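Local coordinates for ferrous iron uptake transporter protein B (Streptococcus thermophilus, PDB 3TAH) that binds guanine nucleotides through its cytosolic G-protein domain and, as the whole membrane protein, probably drives GTP-dependent uptake of ferrous iron, at residues I112-D118 with V140-L146. The protein carries 1 engineered substitution. Residues are numbered along the deposited sequence.
With BGO (3'-O-(N-methylanthraniloyl)guanosine-5'-diphosphate), chain C.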
# COMPACT_ATOMS: atom_id res chain seq x y z
N ILE A 112 -9.39 -0.99 2.97
CA ILE A 112 -9.11 0.24 3.73
C ILE A 112 -10.03 0.37 4.93
O ILE A 112 -11.24 0.23 4.77
CB ILE A 112 -9.26 1.50 2.85
CG1 ILE A 112 -8.14 1.59 1.80
CG2 ILE A 112 -9.26 2.77 3.71
CD1 ILE A 112 -8.32 2.77 0.79
N ALA A 113 -9.46 0.60 6.12
CA ALA A 113 -10.21 1.04 7.30
C ALA A 113 -10.09 2.56 7.24
O ALA A 113 -9.02 3.11 7.48
CB ALA A 113 -9.63 0.49 8.62
N LEU A 114 -11.19 3.22 6.89
CA LEU A 114 -11.24 4.65 6.74
C LEU A 114 -11.55 5.14 8.15
O LEU A 114 -12.73 5.29 8.51
CB LEU A 114 -12.30 5.06 5.71
CG LEU A 114 -12.48 6.57 5.47
CD1 LEU A 114 -11.21 7.15 4.86
CD2 LEU A 114 -13.67 6.89 4.58
N ASN A 115 -10.48 5.36 8.91
CA ASN A 115 -10.51 5.59 10.36
C ASN A 115 -10.66 7.09 10.69
O ASN A 115 -10.55 7.94 9.81
CB ASN A 115 -9.26 4.94 11.00
CG ASN A 115 -9.38 4.78 12.52
OD1 ASN A 115 -10.38 4.27 13.03
ND2 ASN A 115 -8.35 5.21 13.24
N MET A 116 -10.93 7.41 11.96
CA MET A 116 -11.18 8.80 12.39
C MET A 116 -12.47 9.35 11.81
O MET A 116 -12.62 10.58 11.72
CB MET A 116 -10.05 9.75 12.00
CG MET A 116 -8.69 9.32 12.47
SD MET A 116 -8.42 9.92 14.15
CE MET A 116 -6.82 9.19 14.44
N ILE A 117 -13.39 8.47 11.43
CA ILE A 117 -14.62 8.90 10.77
C ILE A 117 -15.49 9.78 11.70
O ILE A 117 -16.23 10.66 11.23
CB ILE A 117 -15.40 7.67 10.18
CG1 ILE A 117 -16.18 8.08 8.93
CG2 ILE A 117 -16.31 6.99 11.23
CD1 ILE A 117 -15.27 8.41 7.74
N ASP A 118 -15.39 9.55 13.01
CA ASP A 118 -16.12 10.37 13.99
C ASP A 118 -15.62 11.83 14.08
O ASP A 118 -16.39 12.72 14.42
CB ASP A 118 -16.04 9.73 15.38
CG ASP A 118 -14.61 9.62 15.88
OD1 ASP A 118 -13.84 8.85 15.28
OD2 ASP A 118 -14.24 10.29 16.87
N VAL A 140 -13.64 -0.36 1.01
CA VAL A 140 -13.44 0.66 2.03
C VAL A 140 -14.55 0.52 3.09
O VAL A 140 -15.73 0.43 2.73
CB VAL A 140 -13.47 2.09 1.44
CG1 VAL A 140 -13.20 3.13 2.54
CG2 VAL A 140 -12.46 2.26 0.30
N VAL A 141 -14.17 0.51 4.36
CA VAL A 141 -15.10 0.47 5.49
C VAL A 141 -14.77 1.61 6.46
O VAL A 141 -13.64 1.72 6.92
CB VAL A 141 -15.02 -0.89 6.23
CG1 VAL A 141 -15.94 -0.89 7.46
CG2 VAL A 141 -15.37 -2.04 5.30
N ALA A 142 -15.76 2.44 6.77
CA ALA A 142 -15.59 3.54 7.70
C ALA A 142 -15.44 2.95 9.09
O ALA A 142 -16.23 2.09 9.49
CB ALA A 142 -16.78 4.50 7.67
N THR A 143 -14.41 3.39 9.81
CA THR A 143 -14.18 2.95 11.18
C THR A 143 -13.90 4.12 12.12
O THR A 143 -13.50 5.21 11.69
CB THR A 143 -12.99 1.95 11.31
OG1 THR A 143 -11.76 2.61 10.98
CG2 THR A 143 -13.16 0.74 10.40
N SER A 144 -14.13 3.86 13.40
CA SER A 144 -13.71 4.75 14.49
C SER A 144 -13.15 3.87 15.60
O SER A 144 -13.88 3.08 16.20
CB SER A 144 -14.88 5.58 15.03
OG SER A 144 -14.43 6.42 16.08
N ALA A 145 -11.84 4.00 15.84
CA ALA A 145 -11.19 3.31 16.94
C ALA A 145 -11.70 3.86 18.29
O ALA A 145 -11.82 3.11 19.25
CB ALA A 145 -9.66 3.42 16.83
N LEU A 146 -12.01 5.15 18.35
CA LEU A 146 -12.52 5.77 19.58
C LEU A 146 -13.92 5.25 19.93
O LEU A 146 -14.15 4.68 21.01
CB LEU A 146 -12.53 7.31 19.46
CG LEU A 146 -13.14 8.09 20.65
CD1 LEU A 146 -12.40 7.76 21.94
CD2 LEU A 146 -13.10 9.58 20.37
C' BGO C . -4.37 9.90 21.59
N1 BGO C . -11.20 8.50 16.26
C2 BGO C . -10.68 9.47 17.15
N2 BGO C . -11.43 10.51 17.50
N3 BGO C . -9.43 9.35 17.61
C4 BGO C . -8.68 8.28 17.25
C5 BGO C . -9.14 7.29 16.37
C6 BGO C . -10.44 7.39 15.87
O6 BGO C . -10.92 6.55 15.10
N7 BGO C . -8.15 6.41 16.24
C8 BGO C . -7.11 6.80 16.96
N9 BGO C . -7.45 7.94 17.58
PA BGO C . -2.72 5.84 17.25
PB BGO C . -0.84 5.06 15.16
C1' BGO C . -4.59 11.16 22.45
O1' BGO C . -3.99 8.85 22.09
O1A BGO C . -3.45 4.57 17.29
C1B BGO C . -6.70 8.79 18.45
O1B BGO C . -1.17 4.98 13.73
C2' BGO C . -4.59 11.09 23.85
N2' BGO C . -4.38 9.95 24.51
O2' BGO C . -6.44 7.93 20.62
O2A BGO C . -1.65 6.11 18.27
C2B BGO C . -5.79 8.22 19.40
O2B BGO C . -0.82 3.79 15.86
C3' BGO C . -4.80 12.26 24.57
O3' BGO C . -4.62 9.93 20.31
O3A BGO C . -2.01 6.02 15.79
C3B BGO C . -4.41 8.67 19.63
O3B BGO C . 0.37 5.90 15.43
C4' BGO C . -5.01 13.46 23.93
O4' BGO C . -5.65 9.38 17.60
C4B BGO C . -4.27 9.25 18.23
C5' BGO C . -5.02 13.54 22.54
O5' BGO C . -3.78 7.04 17.28
C5B BGO C . -3.39 8.42 17.27
C6' BGO C . -4.81 12.37 21.80
CM' BGO C . -3.88 9.90 25.90
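Edge strand 140-142 pairs in parallel with 112-115, and three near-linear backbone hydrogen bonds hold the register: V141 N to I112 O (3.0 Å), L114 N to V141 O (2.9 Å) and T143 N to L114 O (2.8 Å). On the sheet face that carries I112, L114, V140 and A142, V140 CG1 packs 3.8 Å from L114 CB, under helix 129-136. Beyond the strands T143 O accepts a hydrogen bond from I117 N (3.3 Å), the first residue of helix 117-122. These strand ends carry the guanine-recognition motifs of a TRAFAC GTPase, N115-M116-I117-D118 being the NKxD-type motif and S144-A145 belonging to the SA-type motif. D118 reads the base by hydrogen bonds to both oxygens: OD1 accepts from N1 of the nucleotide (2.8 Å) and OD2 from N2 (2.9 Å). D118 OD1 also accepts a hydrogen bond from S144 OG at 2.6 Å, which probably helps orient the carboxylate. The base carbonyl O6 accepts hydrogen bonds from A145 N at 2.8 Å and M116 N at 3.3 Å, one amide from each motif. N115 links the loop after strand 140-142, the P-loop and the base: OD1 accepts T143 OG1 (3.0 Å) and, weakly, A145 N (3.2 Å), while ND2 donates to N7 of the base (3.2 Å) and to the carbonyl of S14 in the P-loop, which wraps the diphosphate. L146 CD2 lies 3.4 Å from N2 of the base.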